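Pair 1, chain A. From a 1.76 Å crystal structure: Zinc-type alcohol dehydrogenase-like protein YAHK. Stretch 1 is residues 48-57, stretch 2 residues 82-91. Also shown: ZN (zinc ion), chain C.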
# COMPACT_ATOMS: atom_id res chain seq x y z
N ASN A 48 5.43 -38.21 10.51
CA ASN A 48 5.58 -37.20 9.46
C ASN A 48 6.84 -36.36 9.60
O ASN A 48 7.04 -35.41 8.84
CB ASN A 48 4.37 -36.26 9.44
CG ASN A 48 3.06 -37.00 9.25
OD1 ASN A 48 2.87 -37.71 8.27
ND2 ASN A 48 2.14 -36.81 10.19
N ASP A 49 7.69 -36.71 10.57
CA ASP A 49 8.91 -35.94 10.82
C ASP A 49 10.17 -36.32 10.05
O ASP A 49 10.36 -37.46 9.64
CB ASP A 49 9.26 -35.98 12.31
CG ASP A 49 8.24 -35.26 13.16
OD1 ASP A 49 7.63 -34.29 12.66
OD2 ASP A 49 8.07 -35.65 14.34
N VAL A 50 11.03 -35.32 9.89
CA VAL A 50 12.31 -35.48 9.21
C VAL A 50 13.38 -35.07 10.21
O VAL A 50 13.34 -33.95 10.75
CB VAL A 50 12.42 -34.55 7.98
CG1 VAL A 50 13.76 -34.74 7.29
CG2 VAL A 50 11.28 -34.82 7.01
N LYS A 51 14.32 -35.97 10.48
CA LYS A 51 15.41 -35.69 11.41
C LYS A 51 16.58 -35.20 10.56
O LYS A 51 17.05 -35.91 9.68
CB LYS A 51 15.81 -36.95 12.17
CG LYS A 51 16.97 -36.75 13.13
CD LYS A 51 17.30 -38.05 13.85
CE LYS A 51 18.45 -37.88 14.81
NZ LYS A 51 18.72 -39.14 15.56
N ILE A 52 17.05 -33.99 10.86
CA ILE A 52 18.11 -33.36 10.08
C ILE A 52 19.40 -33.08 10.84
O ILE A 52 19.37 -32.51 11.94
CB ILE A 52 17.60 -32.01 9.52
CG1 ILE A 52 16.34 -32.25 8.68
CG2 ILE A 52 18.68 -31.34 8.69
CD1 ILE A 52 15.61 -30.98 8.31
N GLU A 53 20.53 -33.47 10.25
CA GLU A 53 21.84 -33.20 10.82
C GLU A 53 22.21 -31.86 10.20
O GLU A 53 22.47 -31.78 9.00
CB GLU A 53 22.84 -34.28 10.39
CG GLU A 53 24.21 -34.16 11.04
CD GLU A 53 24.16 -34.43 12.54
OE1 GLU A 53 23.51 -35.41 12.95
OE2 GLU A 53 24.79 -33.67 13.30
N ILE A 54 22.21 -30.81 11.00
CA ILE A 54 22.50 -29.47 10.50
C ILE A 54 23.96 -29.26 10.12
O ILE A 54 24.87 -29.49 10.92
CB ILE A 54 22.07 -28.40 11.52
CG1 ILE A 54 20.58 -28.55 11.82
CG2 ILE A 54 22.35 -27.01 10.97
CD1 ILE A 54 20.04 -27.54 12.82
N ALA A 55 24.18 -28.82 8.88
CA ALA A 55 25.53 -28.58 8.40
C ALA A 55 25.89 -27.11 8.59
O ALA A 55 26.97 -26.79 9.09
CB ALA A 55 25.65 -28.96 6.93
N TYR A 56 24.98 -26.22 8.20
CA TYR A 56 25.22 -24.79 8.32
C TYR A 56 23.96 -24.03 8.70
O TYR A 56 22.84 -24.48 8.43
CB TYR A 56 25.75 -24.21 7.01
CG TYR A 56 26.97 -24.93 6.48
CD1 TYR A 56 26.85 -25.96 5.54
CD2 TYR A 56 28.24 -24.61 6.95
CE1 TYR A 56 27.97 -26.66 5.10
CE2 TYR A 56 29.36 -25.30 6.51
CZ TYR A 56 29.22 -26.32 5.59
OH TYR A 56 30.32 -27.03 5.17
N CYS A 57 24.14 -22.87 9.32
CA CYS A 57 23.02 -22.03 9.70
C CYS A 57 23.39 -20.56 9.52
O CYS A 57 24.36 -20.09 10.11
CB CYS A 57 22.61 -22.28 11.16
SG CYS A 57 21.09 -21.37 11.63
N HIS A 82 17.53 -19.67 11.91
CA HIS A 82 16.47 -20.19 11.07
C HIS A 82 16.74 -20.08 9.57
O HIS A 82 15.84 -19.85 8.77
CB HIS A 82 15.10 -19.58 11.44
CG HIS A 82 15.04 -18.09 11.37
ND1 HIS A 82 14.09 -17.36 12.07
CD2 HIS A 82 15.76 -17.18 10.67
CE1 HIS A 82 14.23 -16.08 11.80
NE2 HIS A 82 15.23 -15.94 10.95
N GLU A 83 18.01 -20.27 9.22
CA GLU A 83 18.48 -20.28 7.84
C GLU A 83 19.32 -21.55 7.87
O GLU A 83 20.55 -21.53 7.78
CB GLU A 83 19.34 -19.05 7.53
CG GLU A 83 18.56 -17.74 7.62
CD GLU A 83 19.31 -16.56 7.01
OE1 GLU A 83 20.55 -16.52 7.10
OE2 GLU A 83 18.64 -15.66 6.45
N ILE A 84 18.61 -22.67 8.03
CA ILE A 84 19.18 -24.00 8.19
C ILE A 84 19.27 -24.91 6.96
O ILE A 84 18.31 -25.06 6.21
CB ILE A 84 18.35 -24.77 9.25
CG1 ILE A 84 18.34 -23.98 10.57
CG2 ILE A 84 18.92 -26.17 9.48
CD1 ILE A 84 17.24 -24.42 11.53
N VAL A 85 20.44 -25.53 6.79
CA VAL A 85 20.64 -26.50 5.71
C VAL A 85 21.39 -27.68 6.31
O VAL A 85 22.23 -27.51 7.19
CB VAL A 85 21.44 -25.92 4.52
CG1 VAL A 85 20.65 -24.79 3.88
CG2 VAL A 85 22.81 -25.45 4.97
N GLY A 86 21.07 -28.88 5.84
CA GLY A 86 21.74 -30.06 6.36
C GLY A 86 21.38 -31.30 5.58
O GLY A 86 20.91 -31.22 4.45
N ARG A 87 21.57 -32.46 6.20
CA ARG A 87 21.27 -33.73 5.56
C ARG A 87 20.29 -34.55 6.39
O ARG A 87 20.37 -34.58 7.61
CB ARG A 87 22.57 -34.52 5.35
CG ARG A 87 23.59 -33.81 4.46
CD ARG A 87 24.88 -34.62 4.34
NE ARG A 87 25.82 -34.00 3.41
CZ ARG A 87 26.42 -32.82 3.61
NH1 ARG A 87 27.26 -32.34 2.71
NH2 ARG A 87 26.18 -32.13 4.72
N VAL A 88 19.36 -35.22 5.71
CA VAL A 88 18.37 -36.04 6.40
C VAL A 88 19.06 -37.26 7.00
O VAL A 88 19.78 -37.98 6.31
CB VAL A 88 17.27 -36.50 5.43
CG1 VAL A 88 16.28 -37.41 6.16
CG2 VAL A 88 16.54 -35.29 4.86
N VAL A 89 18.83 -37.47 8.29
CA VAL A 89 19.41 -38.60 9.01
C VAL A 89 18.40 -39.74 9.08
O VAL A 89 18.75 -40.91 8.94
CB VAL A 89 19.80 -38.21 10.46
CG1 VAL A 89 20.30 -39.43 11.21
CG2 VAL A 89 20.88 -37.14 10.44
N ALA A 90 17.13 -39.39 9.28
CA ALA A 90 16.06 -40.37 9.36
C ALA A 90 14.73 -39.70 9.05
O ALA A 90 14.61 -38.48 9.11
CB ALA A 90 16.03 -40.99 10.74
N VAL A 91 13.72 -40.51 8.74
CA VAL A 91 12.39 -40.00 8.43
C VAL A 91 11.31 -40.90 9.02
O VAL A 91 11.52 -42.10 9.18
CB VAL A 91 12.15 -39.92 6.90
CG1 VAL A 91 13.11 -38.92 6.27
CG2 VAL A 91 12.32 -41.29 6.28
ZN ZN C . 15.38 -14.30 9.52
O HOH W 1 24.95 -32.48 7.68
O HOH W 2 13.58 -12.99 10.06

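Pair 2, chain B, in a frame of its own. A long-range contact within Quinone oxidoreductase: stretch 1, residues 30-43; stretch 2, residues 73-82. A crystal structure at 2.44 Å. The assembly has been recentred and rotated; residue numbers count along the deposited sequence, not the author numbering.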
# COMPACT_ATOMS: atom_id res chain seq x y z
N GLU B 30 3.02 -23.13 -9.52
CA GLU B 30 4.27 -23.64 -10.07
C GLU B 30 5.37 -22.64 -9.75
O GLU B 30 5.12 -21.44 -9.65
CB GLU B 30 4.15 -23.82 -11.59
CG GLU B 30 3.14 -24.88 -12.01
CD GLU B 30 2.83 -24.85 -13.50
OE1 GLU B 30 2.56 -23.75 -14.04
OE2 GLU B 30 2.84 -25.93 -14.12
N TYR B 31 6.59 -23.13 -9.58
CA TYR B 31 7.73 -22.25 -9.37
C TYR B 31 8.88 -22.70 -10.26
O TYR B 31 9.12 -23.90 -10.42
CB TYR B 31 8.15 -22.20 -7.89
CG TYR B 31 8.45 -23.56 -7.28
CD1 TYR B 31 7.46 -24.30 -6.66
CD2 TYR B 31 9.74 -24.10 -7.34
CE1 TYR B 31 7.72 -25.54 -6.11
CE2 TYR B 31 10.01 -25.34 -6.79
CZ TYR B 31 9.00 -26.06 -6.18
OH TYR B 31 9.27 -27.29 -5.64
N ARG B 32 9.54 -21.72 -10.86
CA ARG B 32 10.72 -21.96 -11.69
C ARG B 32 11.93 -22.27 -10.82
O ARG B 32 11.87 -22.19 -9.59
CB ARG B 32 11.04 -20.72 -12.55
CG ARG B 32 10.11 -20.48 -13.73
CD ARG B 32 10.64 -19.32 -14.57
NE ARG B 32 10.56 -18.06 -13.82
CZ ARG B 32 11.33 -16.99 -14.02
NH1 ARG B 32 12.27 -16.98 -14.96
NH2 ARG B 32 11.14 -15.90 -13.27
N LYS B 33 13.04 -22.61 -11.47
CA LYS B 33 14.29 -22.94 -10.79
C LYS B 33 14.91 -21.75 -10.04
O LYS B 33 15.74 -21.95 -9.16
CB LYS B 33 15.29 -23.53 -11.80
CG LYS B 33 14.83 -24.84 -12.45
CD LYS B 33 15.80 -25.28 -13.56
CE LYS B 33 15.38 -26.62 -14.16
NZ LYS B 33 16.23 -27.02 -15.33
N ASN B 34 14.53 -20.52 -10.40
CA ASN B 34 14.97 -19.32 -9.67
C ASN B 34 13.90 -18.70 -8.77
O ASN B 34 14.06 -17.57 -8.29
CB ASN B 34 15.56 -18.27 -10.63
CG ASN B 34 14.55 -17.72 -11.63
OD1 ASN B 34 13.35 -17.98 -11.54
ND2 ASN B 34 15.05 -16.95 -12.59
N GLN B 35 12.82 -19.44 -8.52
CA GLN B 35 11.75 -18.98 -7.63
C GLN B 35 11.58 -19.94 -6.44
O GLN B 35 12.30 -20.93 -6.33
CB GLN B 35 10.44 -18.86 -8.41
CG GLN B 35 10.50 -17.86 -9.55
CD GLN B 35 9.17 -17.71 -10.26
OE1 GLN B 35 8.53 -16.68 -10.17
NE2 GLN B 35 8.76 -18.75 -10.97
N MSE B 36 10.63 -19.64 -5.56
CA MSE B 36 10.37 -20.46 -4.37
C MSE B 36 8.88 -20.58 -4.09
O MSE B 36 8.08 -19.80 -4.60
CB MSE B 36 11.09 -19.87 -3.15
CG MSE B 36 10.62 -18.48 -2.77
SE MSE B 36 11.93 -17.44 -1.73
CE MSE B 36 13.47 -17.62 -2.91
N LEU B 37 8.51 -21.57 -3.28
CA LEU B 37 7.13 -21.72 -2.81
C LEU B 37 7.07 -21.36 -1.33
O LEU B 37 7.86 -21.86 -0.53
CB LEU B 37 6.64 -23.15 -3.03
CG LEU B 37 5.14 -23.41 -2.82
CD1 LEU B 37 4.31 -22.72 -3.89
CD2 LEU B 37 4.87 -24.90 -2.82
N ILE B 38 6.13 -20.49 -0.98
CA ILE B 38 5.99 -19.95 0.37
C ILE B 38 4.67 -20.40 1.00
O ILE B 38 3.62 -20.23 0.40
CB ILE B 38 5.98 -18.40 0.37
CG1 ILE B 38 7.18 -17.83 -0.40
CG2 ILE B 38 5.98 -17.87 1.81
CD1 ILE B 38 8.52 -18.16 0.21
N LYS B 39 4.73 -20.95 2.21
CA LYS B 39 3.52 -21.16 3.01
C LYS B 39 3.13 -19.82 3.63
O LYS B 39 3.88 -19.27 4.44
CB LYS B 39 3.77 -22.20 4.11
CG LYS B 39 2.57 -22.47 5.02
CD LYS B 39 2.97 -23.17 6.32
CE LYS B 39 3.17 -24.66 6.14
NZ LYS B 39 3.15 -25.39 7.45
N VAL B 40 1.96 -19.29 3.25
CA VAL B 40 1.54 -17.95 3.68
C VAL B 40 0.98 -17.94 5.10
O VAL B 40 0.09 -18.70 5.44
CB VAL B 40 0.48 -17.35 2.71
CG1 VAL B 40 0.01 -15.98 3.20
CG2 VAL B 40 1.05 -17.24 1.30
N HIS B 41 1.52 -17.05 5.93
CA HIS B 41 1.02 -16.82 7.28
C HIS B 41 0.08 -15.62 7.33
O HIS B 41 -0.92 -15.64 8.05
CB HIS B 41 2.18 -16.65 8.26
CG HIS B 41 2.82 -17.94 8.68
ND1 HIS B 41 2.82 -18.39 9.98
CD2 HIS B 41 3.45 -18.90 7.95
CE1 HIS B 41 3.43 -19.56 10.04
NE2 HIS B 41 3.82 -19.89 8.82
N ALA B 42 0.39 -14.59 6.55
CA ALA B 42 -0.43 -13.38 6.51
C ALA B 42 -0.37 -12.70 5.14
O ALA B 42 0.62 -12.81 4.42
CB ALA B 42 0.02 -12.42 7.61
N ALA B 43 -1.45 -12.00 4.80
CA ALA B 43 -1.55 -11.26 3.53
C ALA B 43 -2.45 -10.03 3.70
O ALA B 43 -3.58 -10.16 4.15
CB ALA B 43 -2.10 -12.16 2.44
N TYR B 73 -1.03 -8.71 -3.25
CA TYR B 73 0.40 -8.66 -3.56
C TYR B 73 1.29 -8.79 -2.32
O TYR B 73 2.42 -9.25 -2.43
CB TYR B 73 0.74 -7.34 -4.27
CG TYR B 73 0.06 -7.11 -5.60
CD1 TYR B 73 0.27 -7.97 -6.68
CD2 TYR B 73 -0.76 -6.01 -5.80
CE1 TYR B 73 -0.35 -7.74 -7.91
CE2 TYR B 73 -1.38 -5.77 -7.02
CZ TYR B 73 -1.17 -6.63 -8.07
OH TYR B 73 -1.79 -6.38 -9.28
N ASP B 74 0.79 -8.37 -1.16
CA ASP B 74 1.58 -8.32 0.07
C ASP B 74 1.44 -9.63 0.82
O ASP B 74 0.33 -10.13 0.99
CB ASP B 74 1.05 -7.22 1.00
CG ASP B 74 1.42 -5.82 0.57
OD1 ASP B 74 2.15 -5.66 -0.44
OD2 ASP B 74 0.98 -4.87 1.26
N PHE B 75 2.56 -10.18 1.28
CA PHE B 75 2.51 -11.44 2.01
C PHE B 75 3.63 -11.61 3.03
O PHE B 75 4.65 -10.94 2.99
CB PHE B 75 2.55 -12.63 1.04
CG PHE B 75 3.94 -12.99 0.60
CD1 PHE B 75 4.50 -12.40 -0.53
CD2 PHE B 75 4.71 -13.89 1.33
CE1 PHE B 75 5.78 -12.73 -0.93
CE2 PHE B 75 5.98 -14.21 0.94
CZ PHE B 75 6.53 -13.63 -0.19
N SER B 76 3.41 -12.58 3.90
CA SER B 76 4.32 -12.92 4.97
C SER B 76 4.19 -14.43 5.14
O SER B 76 3.09 -14.97 5.05
CB SER B 76 3.88 -12.19 6.23
OG SER B 76 4.84 -12.28 7.25
N GLY B 77 5.31 -15.13 5.35
CA GLY B 77 5.26 -16.59 5.48
C GLY B 77 6.59 -17.34 5.54
O GLY B 77 7.64 -16.75 5.76
N GLU B 78 6.52 -18.65 5.33
CA GLU B 78 7.67 -19.54 5.45
C GLU B 78 8.00 -20.18 4.10
O GLU B 78 7.10 -20.63 3.39
CB GLU B 78 7.38 -20.63 6.49
CG GLU B 78 8.57 -21.54 6.82
CD GLU B 78 8.21 -22.68 7.79
OE1 GLU B 78 7.00 -22.95 7.99
OE2 GLU B 78 9.15 -23.32 8.34
N VAL B 79 9.29 -20.22 3.76
CA VAL B 79 9.75 -20.86 2.53
C VAL B 79 9.68 -22.37 2.69
O VAL B 79 10.29 -22.93 3.61
CB VAL B 79 11.20 -20.45 2.17
CG1 VAL B 79 11.67 -21.18 0.92
CG2 VAL B 79 11.30 -18.94 2.00
N ILE B 80 8.94 -23.03 1.80
CA ILE B 80 8.67 -24.46 1.90
C ILE B 80 9.39 -25.26 0.82
O ILE B 80 9.87 -26.36 1.08
CB ILE B 80 7.15 -24.74 1.83
CG1 ILE B 80 6.46 -24.25 3.10
CG2 ILE B 80 6.87 -26.23 1.66
CD1 ILE B 80 7.02 -24.84 4.37
N GLU B 81 9.44 -24.71 -0.39
CA GLU B 81 10.17 -25.32 -1.49
C GLU B 81 11.02 -24.26 -2.18
O GLU B 81 10.65 -23.09 -2.23
CB GLU B 81 9.20 -26.01 -2.46
CG GLU B 81 8.36 -27.10 -1.78
CD GLU B 81 7.49 -27.93 -2.73
OE1 GLU B 81 7.97 -28.32 -3.82
OE2 GLU B 81 6.33 -28.22 -2.37
N LEU B 82 12.17 -24.69 -2.69
CA LEU B 82 13.11 -23.81 -3.38
C LEU B 82 13.45 -24.37 -4.75
O LEU B 82 13.56 -25.58 -4.93
CB LEU B 82 14.39 -23.66 -2.56
CG LEU B 82 14.49 -22.49 -1.60
CD1 LEU B 82 15.82 -22.50 -0.87
CD2 LEU B 82 14.30 -21.18 -2.34
O HOH W 3 6.28 -25.83 8.26

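What backbone arrangement do the two pairs share? In each, two stretches pair antiparallel through two beta bulges, and the central residues superpose with an RMSD of 0.3 Å; stretch 1 is one strand in pair 1, whereas in pair 2 it turns a corner at His B41. The first register shift falls between Lys A51 and Ile A52 in pair 1 and between Leu B37 and Ile B38 at the matching positions of pair 2. At this bulge Lys A51 O accepts from Val A89 N at 2.7 Å, and Leu B37 O accepts from Ile B80 N at 2.8 Å. At the second bulge one carbonyl serves two successive amides: Val A85 O takes Ala A55 N at 2.9 Å and Tyr A56 N at 3.2 Å, while Ser B76 O takes His B41 N at 2.8 Å and Ala B42 N at 3.1 Å.

What does the shared glycine make room for? Gly A86 and Gly B77 match within 0.2 Å, and at each a CB would point toward the other stretch. An ideal CB would lie 2.2 Å from Glu A53 O in pair 1 and 2.2 Å from Lys B39 O in pair 2, a clash in both. The carbonyl occupies the space a CB would need, Gly A86 CA lying 3.2 Å from Glu A53 O and Gly B77 CA 3.2 Å from Lys B39 O.

How is the apolar face filled? Ile A52 and Val A88 match Ile B38 and Val B79, but the isoleucines differ at chi2, t in pair 1 and m in pair 2. In pair 2 this places Ile B38 CD1 3.4 Å from Val B79 CG2. Val A50, whose CG1 lies 3.7 Å from Val A88 CG2, is replaced by the longer selenomethionine Met B36, whose SE sits 4.1 Å from Val B79 CG2. Further along, Ile A54 CG1 packs 3.7 Å from Ile A84 CG2. Phe B75, which matches Ile A84, brings its CE2 to 3.8 Å from Ile B38 CG2.

What happens among the polar groups on the other face? Glu A53 and Arg A87 match Lys B39 and Glu B78, so the acidic and basic residues trade strands. Neither pair makes a salt bridge here. In pair 1 a water bridges a backbone carbonyl and the guanidinium, donating to Glu A53 O at 2.9 Å and accepting from Arg A87 NH2 at 3.2 Å, whereas in pair 2 one bridges the two side chains, accepting from Lys B39 NZ at 3.3 Å and donating to Glu B78 OE1 at 3.0 Å. In pair 2 Tyr B31 OH donates a very short hydrogen bond to Glu B81 OE1, 2.5 Å; Glu B81 matches Ala A90, whose methyl cannot accept one.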